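Side-chain contacts in sulfate transporter 4.1, chloroplastic (Arabidopsis thaliana, PDB 7LHV), which carries sulfate across the membrane together with protons as an SLC26-family cotransporter, and may help regulate sulfate assimilation: residues L183-G186 and I187-I191; C190-L194 and L195-W199; F203-H206 and S207-S210; T341-A344 and I345-V349; E368-G371 and L372-N376. All coordinates share one frame; numbering follows the deposited sequence.

Contact 1: L183-G186 and I187-I191; sequences LLVG and ILECI
Leu-183 and Ile-187 meet one turn apart on the transmembrane alpha-helix 173-194, where the carbonyl oxygens of four successive residues are each taken by the N-H four positions on. Ile-187 N reaches Leu-183 O at 2.9 Å, and Leu-188 N, Glu-189 N and Cys-190 N bind Leu-184 O, Val-185 O and Gly-186 O in the same way. The side chains of the first pair meet too: Ile-187 CD1 lies 4.2 Å from Leu-183 CG, an apolar contact. Val-185 and Glu-189 run side by side in the same direction. With CG anti to its carbonyl carbon (chi1 -67°) and the chain extended beyond, Glu-189 brings OE1 to 3.7 Å from Val-185 CG1, while OE2 accepts a hydrogen bond from Asn-376 ND2 of helix 365-381. Replacing Glu-189 by alanine would probably leave that amide N-H without its acceptor and open a gap beside the Val-185 methyl. Leu-184 and Leu-188, one turn apart, pack against helix 330-358. Gly-186 O, already bound to Cys-190 N, also has Cys-190 SG beside it at 3.7 Å.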
# COMPACT_ATOMS: atom_id res chain seq x y z
N LEU A 183 1.42 -22.17 16.53
CA LEU A 183 0.14 -21.75 17.09
C LEU A 183 -0.25 -20.35 16.63
O LEU A 183 -1.40 -20.10 16.26
CB LEU A 183 0.18 -21.81 18.61
CG LEU A 183 -1.07 -21.29 19.32
CD1 LEU A 183 -2.26 -22.17 19.02
CD2 LEU A 183 -0.84 -21.20 20.81
N LEU A 184 0.71 -19.42 16.64
CA LEU A 184 0.43 -18.06 16.19
C LEU A 184 0.08 -18.03 14.71
O LEU A 184 -0.83 -17.30 14.29
CB LEU A 184 1.63 -17.16 16.48
CG LEU A 184 1.99 -16.95 17.95
CD1 LEU A 184 3.31 -16.24 18.06
CD2 LEU A 184 0.89 -16.19 18.66
N VAL A 185 0.79 -18.82 13.90
CA VAL A 185 0.48 -18.89 12.47
C VAL A 185 -0.92 -19.43 12.26
O VAL A 185 -1.69 -18.92 11.44
CB VAL A 185 1.54 -19.73 11.74
CG1 VAL A 185 1.02 -20.16 10.38
CG2 VAL A 185 2.82 -18.95 11.59
N GLY A 186 -1.29 -20.48 13.00
CA GLY A 186 -2.63 -21.03 12.87
C GLY A 186 -3.71 -20.04 13.27
O GLY A 186 -4.74 -19.93 12.60
N ILE A 187 -3.48 -19.29 14.35
CA ILE A 187 -4.46 -18.29 14.78
C ILE A 187 -4.60 -17.19 13.74
O ILE A 187 -5.71 -16.78 13.39
CB ILE A 187 -4.08 -17.73 16.16
CG1 ILE A 187 -4.57 -18.67 17.27
CG2 ILE A 187 -4.67 -16.35 16.36
CD1 ILE A 187 -4.02 -18.34 18.63
N LEU A 188 -3.47 -16.71 13.21
CA LEU A 188 -3.54 -15.67 12.18
C LEU A 188 -4.24 -16.17 10.93
O LEU A 188 -5.02 -15.43 10.32
CB LEU A 188 -2.14 -15.16 11.85
CG LEU A 188 -1.54 -14.15 12.82
CD1 LEU A 188 -0.13 -13.78 12.41
CD2 LEU A 188 -2.40 -12.91 12.91
N GLU A 189 -3.96 -17.41 10.52
CA GLU A 189 -4.62 -17.96 9.34
C GLU A 189 -6.12 -18.12 9.56
O GLU A 189 -6.91 -17.82 8.67
CB GLU A 189 -4.00 -19.31 8.99
CG GLU A 189 -2.56 -19.22 8.51
CD GLU A 189 -2.04 -20.56 8.05
OE1 GLU A 189 -1.00 -20.59 7.36
OE2 GLU A 189 -2.66 -21.58 8.38
N CYS A 190 -6.53 -18.59 10.74
CA CYS A 190 -7.95 -18.71 11.03
C CYS A 190 -8.63 -17.34 11.03
O CYS A 190 -9.76 -17.20 10.54
CB CYS A 190 -8.16 -19.42 12.36
SG CYS A 190 -8.18 -21.21 12.25
N ILE A 191 -7.96 -16.33 11.58
CA ILE A 191 -8.53 -14.98 11.59
C ILE A 191 -8.67 -14.45 10.16
O ILE A 191 -9.71 -13.90 9.79
CB ILE A 191 -7.67 -14.04 12.46
CG1 ILE A 191 -8.01 -14.24 13.93
CG2 ILE A 191 -7.87 -12.60 12.05
CD1 ILE A 191 -7.04 -13.55 14.87

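Contact 2: C190-L194 and L195-W199; sequences CIMGL and LRLGW. With LBN (1-palmitoyl-2-oleoyl-sn-glycero-3-phosphocholine), chain E; S1P ((2S,3R,4E)-2-amino-3-hydroxyoctadec-4-en-1-yl dihydrogen phosphate), chain G.
Ile-191 and Leu-195 run alongside each other, with Ile-191 CG2 4.0 Å from Leu-195 CD1; beneath them Leu-195 N closes a regular helical bond on Ile-191 O. Met-192 starts out away from the following residues, but bends at chi2 and chi3 (-86° and -70°) fold it back, and the side chain crosses that of Leu-197 at about a right angle, with Met-192 SD 3.8 Å from Leu-197 CB. Its carbonyl oxygen receives Leu-197 N at 3.1 Å, a bond five residues long. Gly-193 O takes a weak bond from Arg-196 N at 3.4 Å. These two bonds, with positive phi at Arg-196 and the apolar pair Met-192 and Leu-197, make a Schellman motif that ends helix 173-194. Leu-194 O sits near the plane of the Arg-196 guanidinium, at its edge, while C36 of the bound phosphatidylcholine LBN lies over one face, toward its rim. Beyond the motif, Leu-197 CD2 touches S1P C5 at 3.5 Å, and Trp-199 NE1 donates to LBN O1 at 3.1 Å with an N-H...O angle of 152°. A phenylalanine in place of Trp-199 is likely to leave LBN O1 without this donor. The S1P amine lies at the far edge of the indole, where Trp-199 CH2 is 3.7 Å from S1P N2, and His-494 of the second subunit meets the Trp-199 ring edge-to-face.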
# COMPACT_ATOMS: atom_id res chain seq x y z
N CYS A 190 -6.53 -18.59 10.74
CA CYS A 190 -7.95 -18.71 11.03
C CYS A 190 -8.63 -17.34 11.03
O CYS A 190 -9.76 -17.20 10.54
CB CYS A 190 -8.16 -19.42 12.36
SG CYS A 190 -8.18 -21.21 12.25
N ILE A 191 -7.96 -16.33 11.58
CA ILE A 191 -8.53 -14.98 11.59
C ILE A 191 -8.67 -14.45 10.16
O ILE A 191 -9.71 -13.90 9.79
CB ILE A 191 -7.67 -14.04 12.46
CG1 ILE A 191 -8.01 -14.24 13.93
CG2 ILE A 191 -7.87 -12.60 12.05
CD1 ILE A 191 -7.04 -13.55 14.87
N MET A 192 -7.63 -14.62 9.34
CA MET A 192 -7.68 -14.12 7.98
C MET A 192 -8.60 -14.93 7.08
O MET A 192 -8.99 -14.44 6.02
CB MET A 192 -6.27 -14.09 7.38
CG MET A 192 -5.32 -13.14 8.08
SD MET A 192 -5.42 -11.44 7.47
CE MET A 192 -4.70 -11.63 5.84
N GLY A 193 -8.94 -16.15 7.47
CA GLY A 193 -9.90 -16.94 6.72
C GLY A 193 -11.33 -16.65 7.11
O GLY A 193 -12.22 -16.64 6.26
N LEU A 194 -11.57 -16.44 8.41
CA LEU A 194 -12.92 -16.09 8.86
C LEU A 194 -13.32 -14.70 8.37
O LEU A 194 -14.45 -14.49 7.93
CB LEU A 194 -13.00 -16.17 10.38
CG LEU A 194 -13.33 -17.53 10.98
CD1 LEU A 194 -13.38 -17.44 12.49
CD2 LEU A 194 -14.64 -18.06 10.42
N LEU A 195 -12.40 -13.74 8.44
CA LEU A 195 -12.67 -12.38 8.01
C LEU A 195 -12.53 -12.20 6.50
O LEU A 195 -12.81 -11.11 6.00
CB LEU A 195 -11.75 -11.40 8.73
CG LEU A 195 -11.83 -11.39 10.26
CD1 LEU A 195 -10.89 -10.33 10.83
CD2 LEU A 195 -13.25 -11.16 10.72
N ARG A 196 -12.09 -13.23 5.78
CA ARG A 196 -11.92 -13.17 4.33
C ARG A 196 -11.03 -12.01 3.92
O ARG A 196 -11.32 -11.28 2.97
CB ARG A 196 -13.27 -13.11 3.62
CG ARG A 196 -14.27 -14.14 4.11
CD ARG A 196 -15.69 -13.75 3.75
NE ARG A 196 -16.66 -14.28 4.71
CZ ARG A 196 -17.90 -14.62 4.40
NH1 ARG A 196 -18.37 -14.50 3.17
NH2 ARG A 196 -18.70 -15.10 5.36
N LEU A 197 -9.92 -11.83 4.64
CA LEU A 197 -8.98 -10.76 4.39
C LEU A 197 -7.78 -11.21 3.56
O LEU A 197 -6.74 -10.56 3.58
CB LEU A 197 -8.49 -10.16 5.71
CG LEU A 197 -9.45 -9.22 6.43
CD1 LEU A 197 -9.02 -9.03 7.87
CD2 LEU A 197 -9.51 -7.89 5.71
N GLY A 198 -7.92 -12.33 2.84
CA GLY A 198 -6.81 -12.82 2.04
C GLY A 198 -6.47 -11.96 0.85
O GLY A 198 -5.33 -12.01 0.37
N TRP A 199 -7.42 -11.16 0.37
CA TRP A 199 -7.17 -10.31 -0.79
C TRP A 199 -6.20 -9.17 -0.49
O TRP A 199 -5.68 -8.56 -1.42
CB TRP A 199 -8.48 -9.74 -1.33
CG TRP A 199 -9.31 -9.09 -0.28
CD1 TRP A 199 -10.30 -9.67 0.47
CD2 TRP A 199 -9.22 -7.73 0.17
NE1 TRP A 199 -10.83 -8.75 1.34
CE2 TRP A 199 -10.19 -7.56 1.17
CE3 TRP A 199 -8.42 -6.65 -0.19
CZ2 TRP A 199 -10.37 -6.34 1.83
CZ3 TRP A 199 -8.61 -5.44 0.45
CH2 TRP A 199 -9.57 -5.30 1.45
C1 LBN E . -14.02 -7.85 3.57
P1 LBN E . -14.60 -9.14 1.34
C2 LBN E . -14.29 -8.41 4.94
C3 LBN E . -14.88 -7.38 5.88
C5 LBN E . -15.64 -13.50 13.16
O1 LBN E . -13.68 -8.88 2.62
O2 LBN E . -14.45 -8.05 0.35
O3 LBN E . -15.94 -9.48 1.84
O4 LBN E . -14.08 -10.48 0.64
C25 LBN E . -13.81 -7.15 7.97
O5 LBN E . -14.75 -7.76 7.27
C26 LBN E . -14.25 -6.78 9.34
O6 LBN E . -12.73 -6.91 7.53
C27 LBN E . -13.10 -6.82 10.34
C28 LBN E . -12.19 -5.60 10.31
C29 LBN E . -10.74 -5.94 10.60
C30 LBN E . -9.97 -4.84 11.30
C31 LBN E . -8.46 -5.00 11.23
C34 LBN E . -16.39 -9.64 5.25
O7 LBN E . -15.12 -9.62 4.83
C35 LBN E . -16.53 -10.47 6.49
O8 LBN E . -17.30 -9.15 4.65
C36 LBN E . -17.80 -11.30 6.46
C37 LBN E . -17.93 -12.21 7.65
C38 LBN E . -16.93 -11.93 8.72
C39 LBN E . -17.40 -12.34 10.08
C40 LBN E . -17.73 -13.81 10.19
C41 LBN E . -17.35 -14.37 11.54
C42 LBN E . -16.70 -13.33 12.39
C1 S1P G . -13.54 -4.08 4.78
O1 S1P G . -13.74 -4.47 3.41
C2 S1P G . -12.49 -3.00 4.63
N2 S1P G . -11.92 -3.08 3.29
C3 S1P G . -11.31 -3.11 5.59
O3 S1P G . -10.17 -2.88 4.78
C4 S1P G . -11.20 -4.45 6.24
C5 S1P G . -10.32 -4.77 7.17
C6 S1P G . -9.25 -3.96 7.81
C7 S1P G . -7.96 -3.86 7.03
C8 S1P G . -7.35 -2.49 7.11
C9 S1P G . -5.91 -2.48 7.58
C10 S1P G . -4.92 -2.76 6.47
C11 S1P G . -3.48 -2.55 6.86
C12 S1P G . -2.53 -2.52 5.68
C13 S1P G . -3.21 -2.57 4.35
C14 S1P G . -2.36 -3.11 3.23
C15 S1P G . -0.91 -3.31 3.61
C16 S1P G . -0.35 -4.66 3.22
P22 S1P G . -14.84 -3.92 2.40
O23 S1P G . -16.03 -3.43 3.20
O24 S1P G . -14.23 -2.74 1.71
O25 S1P G . -15.20 -4.97 1.46

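Contact 3: F203-H206 and S207-S210; sequences FISH and SVIS
Ile-204 lays its CG2 methyl across the start of helix 206-229, its side chain crossing those of both Val-208 and Ile-209 at about a right angle. The methyl is 3.9 Å from Val-208 CG1 and 4.1 Å from Ile-209 CG1. Its other branch, CG1, stands over the centre of the preceding Phe-203 ring, so the isoleucine is held between an aromatic face and the first helical turn. The pairing of Ile-204, just before the N-cap, with Ile-209, four residues beyond the cap, is a hydrophobic staple. Ser-205 is the N-cap itself. Its OG is placed between the backbone N and the carbonyl carbon (chi1 67°), which turns the hydroxyl toward the first turn, where it accepts a weak capping bond from Val-208 N at 3.4 Å. Ser-205 O adds weak bonds from Val-208 N at 3.3 Å and from Ile-209 N at 3.4 Å; Val-208 N is thus shared between two oxygens of one residue. The first i to i+4 bond of normal length is Ser-210 N on His-206 O, at 2.9 Å. His-206 lies on the surface, whereas Ser-210 OG is engaged by Trp-465 NE1. Val-208 also touches a bound S1P, whose pocket it helps to line. The capped end is buried among several helices: Ile-204, Ser-205 and Val-208 rest on Ser-488 of helix 477-496, Ser-207 reaches Asp-461 of helix 459-474, Ile-209 packs on Leu-346 of helix 330-358, and Phe-203 and Ser-205 touch Ile-493 and Phe-539 of the second subunit.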
# COMPACT_ATOMS: atom_id res chain seq x y z
N PHE A 203 -2.01 -8.83 -3.83
CA PHE A 203 -1.55 -7.80 -4.74
C PHE A 203 -0.07 -7.92 -5.06
O PHE A 203 0.41 -7.24 -5.97
CB PHE A 203 -1.84 -6.40 -4.18
CG PHE A 203 -0.91 -6.00 -3.06
CD1 PHE A 203 -1.21 -6.31 -1.75
CD2 PHE A 203 0.25 -5.29 -3.33
CE1 PHE A 203 -0.36 -5.94 -0.73
CE2 PHE A 203 1.10 -4.93 -2.31
CZ PHE A 203 0.79 -5.25 -1.01
N ILE A 204 0.67 -8.76 -4.34
CA ILE A 204 2.10 -8.90 -4.55
C ILE A 204 2.35 -9.63 -5.86
O ILE A 204 1.77 -10.69 -6.12
CB ILE A 204 2.76 -9.62 -3.37
CG1 ILE A 204 2.47 -8.87 -2.07
CG2 ILE A 204 4.25 -9.75 -3.59
CD1 ILE A 204 2.86 -9.62 -0.83
N SER A 205 3.20 -9.06 -6.71
CA SER A 205 3.45 -9.62 -8.02
C SER A 205 4.13 -10.97 -7.92
O SER A 205 4.85 -11.25 -6.96
CB SER A 205 4.30 -8.66 -8.86
OG SER A 205 5.60 -8.55 -8.33
N HIS A 206 3.89 -11.82 -8.92
CA HIS A 206 4.51 -13.14 -8.92
C HIS A 206 6.01 -13.06 -9.14
O HIS A 206 6.74 -13.96 -8.71
CB HIS A 206 3.86 -14.03 -9.98
CG HIS A 206 4.44 -15.40 -10.05
ND1 HIS A 206 4.36 -16.30 -9.00
CD2 HIS A 206 5.12 -16.03 -11.03
CE1 HIS A 206 4.97 -17.42 -9.34
NE2 HIS A 206 5.43 -17.29 -10.57
N SER A 207 6.49 -12.01 -9.81
CA SER A 207 7.93 -11.85 -10.00
C SER A 207 8.64 -11.65 -8.68
O SER A 207 9.72 -12.20 -8.45
CB SER A 207 8.20 -10.68 -10.94
OG SER A 207 7.43 -10.79 -12.12
N VAL A 208 8.05 -10.86 -7.78
CA VAL A 208 8.64 -10.63 -6.47
C VAL A 208 8.73 -11.93 -5.69
O VAL A 208 9.76 -12.25 -5.09
CB VAL A 208 7.84 -9.55 -5.72
CG1 VAL A 208 8.08 -9.66 -4.23
CG2 VAL A 208 8.20 -8.17 -6.22
N ILE A 209 7.64 -12.71 -5.69
CA ILE A 209 7.63 -13.98 -4.98
C ILE A 209 8.65 -14.94 -5.58
O ILE A 209 9.35 -15.65 -4.85
CB ILE A 209 6.21 -14.58 -4.99
CG1 ILE A 209 5.22 -13.62 -4.34
CG2 ILE A 209 6.20 -15.92 -4.28
CD1 ILE A 209 3.78 -13.93 -4.65
N SER A 210 8.73 -14.99 -6.91
CA SER A 210 9.68 -15.88 -7.56
C SER A 210 11.12 -15.51 -7.22
O SER A 210 11.95 -16.38 -6.95
CB SER A 210 9.47 -15.87 -9.07
OG SER A 210 10.44 -16.66 -9.73

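Contact 4: T341-A344 and I345-V349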
# COMPACT_ATOMS: atom_id res chain seq x y z
N THR A 341 2.37 -16.72 7.44
CA THR A 341 0.98 -16.70 7.04
C THR A 341 0.83 -16.14 5.63
O THR A 341 0.09 -16.70 4.81
CB THR A 341 0.14 -15.89 8.03
OG1 THR A 341 0.23 -16.48 9.33
CG2 THR A 341 -1.31 -15.86 7.59
N GLY A 342 1.56 -15.07 5.32
CA GLY A 342 1.51 -14.53 3.98
C GLY A 342 1.88 -15.57 2.94
O GLY A 342 1.22 -15.69 1.90
N VAL A 343 2.91 -16.37 3.23
CA VAL A 343 3.28 -17.46 2.33
C VAL A 343 2.09 -18.37 2.08
O VAL A 343 1.75 -18.68 0.93
CB VAL A 343 4.48 -18.24 2.90
CG1 VAL A 343 4.66 -19.55 2.17
CG2 VAL A 343 5.74 -17.40 2.83
N ALA A 344 1.40 -18.76 3.16
CA ALA A 344 0.24 -19.63 3.00
C ALA A 344 -0.84 -18.97 2.15
O ALA A 344 -1.56 -19.66 1.42
CB ALA A 344 -0.32 -20.01 4.36
N ILE A 345 -0.97 -17.64 2.24
CA ILE A 345 -1.95 -16.96 1.41
C ILE A 345 -1.50 -16.96 -0.05
O ILE A 345 -2.32 -17.08 -0.97
CB ILE A 345 -2.19 -15.53 1.93
CG1 ILE A 345 -2.84 -15.58 3.31
CG2 ILE A 345 -3.07 -14.75 0.98
CD1 ILE A 345 -2.91 -14.25 4.00
N LEU A 346 -0.20 -16.83 -0.28
CA LEU A 346 0.29 -16.62 -1.64
C LEU A 346 0.64 -17.93 -2.35
O LEU A 346 0.39 -18.05 -3.55
CB LEU A 346 1.52 -15.71 -1.61
CG LEU A 346 1.24 -14.25 -1.24
CD1 LEU A 346 2.54 -13.48 -1.12
CD2 LEU A 346 0.33 -13.60 -2.26
N GLU A 347 1.20 -18.90 -1.63
CA GLU A 347 1.67 -20.14 -2.25
C GLU A 347 0.70 -21.30 -2.05
O GLU A 347 0.24 -21.89 -3.03
CB GLU A 347 3.05 -20.49 -1.70
CG GLU A 347 4.14 -19.52 -2.11
CD GLU A 347 5.49 -19.88 -1.55
OE1 GLU A 347 5.56 -20.83 -0.73
OE2 GLU A 347 6.49 -19.23 -1.92
N SER A 348 0.38 -21.63 -0.80
CA SER A 348 -0.45 -22.81 -0.53
C SER A 348 -1.84 -22.66 -1.14
O SER A 348 -2.37 -23.60 -1.75
CB SER A 348 -0.54 -23.05 0.97
OG SER A 348 -1.58 -23.96 1.27
N VAL A 349 -2.45 -21.49 -0.98
CA VAL A 349 -3.78 -21.26 -1.55
C VAL A 349 -3.71 -21.28 -3.07
O VAL A 349 -4.62 -21.77 -3.74
CB VAL A 349 -4.37 -19.95 -1.02
CG1 VAL A 349 -5.64 -19.60 -1.76
CG2 VAL A 349 -4.64 -20.07 0.47
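The carboxylate of Glu-347 has the CG1 methyl of Val-343 to one side of its plane, with OE1 3.3 Å from Val-343 CG1. The two side chains cross obliquely one turn apart: CG of Glu-347 is anti to the carbonyl carbon (chi1 -67°) and the chain runs extended, so its flat end travels out past the valine. Ile-209 and Thr-213 of helix 206-229 also touch the Glu-347 side chain. Below, Val-343 O accepts from Glu-347 N in a nearly straight bond and from Leu-346 N in a weak, bent one at 2.9 Å. Two ordinary helical bonds come before these, Ile-345 N to Thr-341 O at 2.9 Å and Leu-346 N to Gly-342 O at 2.8 Å. Ile-345 carries CD1 back to 4.2 Å from Thr-341 CG2, and the hydroxyl of Thr-341 is bonded to Ser-337 O in the turn before. Leu-346 CG lies 3.5 Å from Gly-342 O, and both residues touch a bound S1P molecule. At Ala-344 the ladder slips by one residue: its oxygen is taken by Val-349 N at 3.1 Å, five positions on, with an N-H...O angle of 152°. That i to i+5 bond marks a pi-type turn at 345-348, a pi-bulge inside the transmembrane alpha-helix 330-358, on a buried part that also lines a lipid pocket.

Contact 5: E368-G371 and L372-N376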
# COMPACT_ATOMS: atom_id res chain seq x y z
N GLU A 368 -10.05 -22.60 2.67
CA GLU A 368 -8.74 -23.23 2.65
C GLU A 368 -7.82 -22.63 3.71
O GLU A 368 -7.11 -23.37 4.40
CB GLU A 368 -8.12 -23.11 1.26
CG GLU A 368 -6.67 -23.55 1.20
CD GLU A 368 -6.52 -25.05 1.26
OE1 GLU A 368 -7.53 -25.77 1.09
OE2 GLU A 368 -5.39 -25.53 1.49
N LEU A 369 -7.82 -21.31 3.84
CA LEU A 369 -7.03 -20.68 4.90
C LEU A 369 -7.53 -21.09 6.28
O LEU A 369 -6.73 -21.29 7.20
CB LEU A 369 -7.04 -19.16 4.76
CG LEU A 369 -6.00 -18.56 3.83
CD1 LEU A 369 -6.27 -17.08 3.63
CD2 LEU A 369 -4.62 -18.78 4.41
N PHE A 370 -8.85 -21.19 6.45
CA PHE A 370 -9.37 -21.63 7.74
C PHE A 370 -8.92 -23.05 8.05
O PHE A 370 -8.56 -23.36 9.20
CB PHE A 370 -10.89 -21.52 7.75
CG PHE A 370 -11.51 -21.88 9.07
CD1 PHE A 370 -11.54 -20.97 10.11
CD2 PHE A 370 -12.06 -23.14 9.27
CE1 PHE A 370 -12.10 -21.30 11.32
CE2 PHE A 370 -12.63 -23.47 10.49
CZ PHE A 370 -12.65 -22.55 11.51
N GLY A 371 -8.93 -23.93 7.05
CA GLY A 371 -8.46 -25.29 7.27
C GLY A 371 -6.99 -25.36 7.61
O GLY A 371 -6.58 -26.11 8.50
N LEU A 372 -6.17 -24.57 6.91
CA LEU A 372 -4.75 -24.50 7.25
C LEU A 372 -4.54 -24.00 8.67
O LEU A 372 -3.70 -24.53 9.40
CB LEU A 372 -4.00 -23.60 6.27
CG LEU A 372 -3.85 -24.06 4.82
CD1 LEU A 372 -3.21 -22.97 3.99
CD2 LEU A 372 -3.03 -25.32 4.78
N GLY A 373 -5.30 -22.98 9.07
CA GLY A 373 -5.17 -22.47 10.42
C GLY A 373 -5.56 -23.48 11.48
O GLY A 373 -4.88 -23.62 12.50
N VAL A 374 -6.65 -24.20 11.25
CA VAL A 374 -7.07 -25.23 12.20
C VAL A 374 -6.02 -26.33 12.30
O VAL A 374 -5.68 -26.80 13.39
CB VAL A 374 -8.45 -25.79 11.82
CG1 VAL A 374 -8.77 -27.02 12.64
CG2 VAL A 374 -9.51 -24.73 12.02
N ALA A 375 -5.48 -26.75 11.15
CA ALA A 375 -4.44 -27.77 11.15
C ALA A 375 -3.22 -27.30 11.92
O ALA A 375 -2.65 -28.06 12.71
CB ALA A 375 -4.06 -28.13 9.71
N ASN A 376 -2.81 -26.05 11.72
CA ASN A 376 -1.65 -25.52 12.43
C ASN A 376 -1.91 -25.44 13.92
O ASN A 376 -1.02 -25.74 14.73
CB ASN A 376 -1.27 -24.15 11.87
CG ASN A 376 -0.33 -24.25 10.69
OD1 ASN A 376 0.67 -24.96 10.74
ND2 ASN A 376 -0.65 -23.54 9.62
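Four consecutive alpha-helical bonds join 368-371 to 372-376 on helix 365-381, from Leu-372 N on Glu-368 O to Ala-375 N on Gly-371 O, each 2.9 Å long. Above this ladder Phe-370 and Val-374 form a CH-pi contact. Val-374 CG2 stands over one face of the Phe-370 ring, 4.0 Å from the centroid and 23° off the normal, shifted toward the rim so that Phe-370 CE2 is its nearest ring atom at 3.7 Å. The ring gets there because its CG is anti to the backbone N (chi1 -177°), which turns it toward Val-374 on the next turn. Cys-190 of helix 173-194 touches both members of the pair. On another face Glu-368 bends at chi2 (74°), bringing OE2 to 4.0 Å from Leu-372 CG. Leu-369 CD2 adds a looser apolar touch on Leu-372 CD1 at 4.4 Å, and the Leu-369 side chain carries on to Ile-345 and Val-349 of helix 330-358. The buried Glu-368 carboxylate is met from outside: OE2 bonds Tyr-138 OH and OE1 takes a weak bond from Ser-144 N. Leu-372 offers that carboxylate only apolar contact, so its polar partners come from beyond this helix, while the aromatic pair relies on dispersion and a weakly polar C-H to ring attraction.

All five contacts fall within the sulfate permease region and are numbered in chain order. Contacts 1 and 2 share Cys-190 and Ile-191 on helix 173-194, with centres about 10 Å apart; contact 3 opens the next helix, 206-229. Contacts 4 and 5 lie on the successive helices 330-358 and 365-381. The centres of contacts 4 and 5 are about 11 Å apart, those of contacts 1 and 5 about 8 Å. Contact 4 touches all the others, and helices 173-194, 330-358 and 365-381 form one packed bundle. Contact 3 touches contact 4 and adjoins contact 2 in sequence, its centre about 23 Å from those of contacts 1 and 5. Contacts 2, 3 and 4 supply residues to lipid pockets.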